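MSM0273 (PDB 5L37) forms pentamers that serve as a shell component of the RMM bacterial microcompartment, probably capping the vertices of its polyhedral shell. Local coordinates at the interface of chains A and B. Numbering follows the deposited sequence. Chains: chain A/B, MSM0273.

The interface of chains A and B. Residues chain A 10, 24, 36-37; chain B 1-3, 51, 77.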
loop_
_atom_site.group_PDB
_atom_site.type_symbol
_atom_site.label_atom_id
_atom_site.label_comp_id
_atom_site.label_asym_id
_atom_site.label_seq_id
_atom_site.Cartn_x
_atom_site.Cartn_y
_atom_site.Cartn_z
ATOM N N VAL A 10 13.343 13.296 -12.973
ATOM C CA VAL A 10 12.315 13.307 -13.967
ATOM C C VAL A 10 11.816 14.702 -14.228
ATOM O O VAL A 10 11.484 15.394 -13.283
ATOM C CB VAL A 10 11.091 12.460 -13.502
ATOM C CG1 VAL A 10 9.985 12.538 -14.552
ATOM C CG2 VAL A 10 11.537 11.048 -13.322
ATOM N N PHE A 24 10.992 15.892 -8.676
ATOM C CA PHE A 24 10.823 14.463 -8.811
ATOM C C PHE A 24 12.185 13.837 -9.009
ATOM O O PHE A 24 12.793 13.983 -10.070
ATOM C CB PHE A 24 9.983 14.127 -10.020
ATOM C CG PHE A 24 8.537 14.607 -9.947
ATOM C CD1 PHE A 24 7.672 14.160 -8.966
ATOM C CD2 PHE A 24 8.030 15.404 -10.950
ATOM C CE1 PHE A 24 6.324 14.549 -8.944
ATOM C CE2 PHE A 24 6.673 15.771 -10.934
ATOM C CZ PHE A 24 5.845 15.374 -9.944
ATOM N N MET A 36 12.553 3.913 -8.070
ATOM C CA MET A 36 11.272 4.607 -8.032
ATOM C C MET A 36 11.528 6.086 -8.087
ATOM O O MET A 36 12.678 6.562 -7.996
ATOM C CB MET A 36 10.490 4.254 -6.760
ATOM C CG MET A 36 11.012 4.982 -5.528
ATOM S SD MET A 36 10.122 4.451 -4.027
ATOM C CE MET A 36 10.803 2.850 -3.823
ATOM N N ILE A 37 10.444 6.837 -8.203
ATOM C CA ILE A 37 10.542 8.288 -8.207
ATOM C C ILE A 37 10.028 8.803 -6.860
ATOM O O ILE A 37 8.916 8.472 -6.449
ATOM C CB ILE A 37 9.709 8.887 -9.369
ATOM C CG1 ILE A 37 10.139 8.304 -10.729
ATOM C CG2 ILE A 37 9.780 10.431 -9.338
ATOM C CD1 ILE A 37 11.621 8.402 -10.988
ATOM N N MET B 1 6.466 7.068 -6.579
ATOM C CA MET B 1 5.858 7.168 -7.924
ATOM C C MET B 1 6.670 6.308 -8.887
ATOM O O MET B 1 7.774 5.905 -8.573
ATOM C CB MET B 1 5.798 8.643 -8.409
ATOM C CG MET B 1 4.814 9.534 -7.632
ATOM S SD MET B 1 5.565 10.175 -6.090
ATOM C CE MET B 1 6.702 11.436 -6.684
ATOM N N LEU B 2 6.085 5.993 -10.046
ATOM C CA LEU B 2 6.785 5.170 -11.022
ATOM C C LEU B 2 6.775 5.826 -12.393
ATOM O O LEU B 2 5.769 6.464 -12.769
ATOM C CB LEU B 2 6.152 3.763 -11.118
ATOM C CG LEU B 2 6.330 2.914 -9.833
ATOM C CD1 LEU B 2 5.477 1.660 -9.941
ATOM C CD2 LEU B 2 7.785 2.535 -9.633
ATOM N N ARG B 3 7.888 5.664 -13.116
ATOM C CA ARG B 3 7.942 5.934 -14.566
ATOM C C ARG B 3 7.368 4.755 -15.302
ATOM O O ARG B 3 7.701 3.626 -14.989
ATOM C CB ARG B 3 9.363 6.170 -15.088
ATOM C CG ARG B 3 10.005 7.408 -14.512
ATOM C CD ARG B 3 11.402 7.694 -15.135
ATOM N NE ARG B 3 12.329 6.577 -15.019
ATOM C CZ ARG B 3 12.740 5.835 -16.041
ATOM N NH1 ARG B 3 12.323 6.114 -17.273
ATOM N NH2 ARG B 3 13.591 4.830 -15.832
ATOM N N LEU B 51 4.165 9.519 -15.463
ATOM C CA LEU B 51 4.521 9.354 -14.065
ATOM C C LEU B 51 3.265 8.939 -13.328
ATOM O O LEU B 51 2.192 9.547 -13.520
ATOM C CB LEU B 51 5.077 10.677 -13.541
ATOM C CG LEU B 51 5.660 10.711 -12.150
ATOM C CD1 LEU B 51 6.857 9.744 -12.039
ATOM C CD2 LEU B 51 6.081 12.172 -11.911
ATOM N N ILE B 77 5.967 12.664 -18.961
ATOM C CA ILE B 77 7.416 12.814 -18.804
ATOM C C ILE B 77 8.024 13.337 -20.065
ATOM O O ILE B 77 7.715 12.854 -21.140
ATOM C CB ILE B 77 8.101 11.495 -18.456
ATOM C CG1 ILE B 77 7.623 11.023 -17.092
ATOM C CG2 ILE B 77 9.632 11.649 -18.490
ATOM C CD1 ILE B 77 8.088 9.661 -16.710
#
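A:Ile37 and B:Met1 pair main chain to main chain in both directions: the amide N of A:Ile37 donates to B:Met1 O at 2.9 Å, nearly straight at the hydrogen but from above the carbonyl plane, while the terminal N of B:Met1 reaches A:Ile37 O at 2.8 Å, within that carbonyl's plane. The pair illustrates how a chain terminus can be docked against a neighbour's strand by its backbone while side chains beside it fill the contact. A:Phe24 offers the face of its ring to B:Leu51, whose CD2 methyl sits over the centre, 3.6 Å from the centroid, in a CH-pi contact. With CG anti to the backbone N (chi1 -173°), B:Leu51 is directed toward chain A, where the two methyls branching at CG take separate partners: CD2 the ring, and CD1 the CG1 of A:Ile37 at 3.8 Å. The thioether chain of B:Met1 bends at chi2 and chi3, turning its terminal methyl CE across to the rim of the A:Phe24 ring, 3.7 Å from CD1. A:Ile37 also lies, through CG1, against the aliphatic CG of B:Arg3, a residue that is poorly ordered. A:Val10 splits its methyls in turn: CG1, anti to the backbone N, touches CG1 of B:Ile77 at 3.8 Å, whereas CG2 faces the aliphatic part of B:Arg3. In this part of the interface chain A contributes the end of strand 2-10 and strands 23-29 and 35-40; chain B contributes the N-terminus leading into strand 2-10, strand 49-54 and the end of the modelled chain around B:Ile77. Different surfaces of identical subunits therefore meet, a head-to-tail arrangement suited to closing the five-membered ring of this EutN/CcmL-family shell protein.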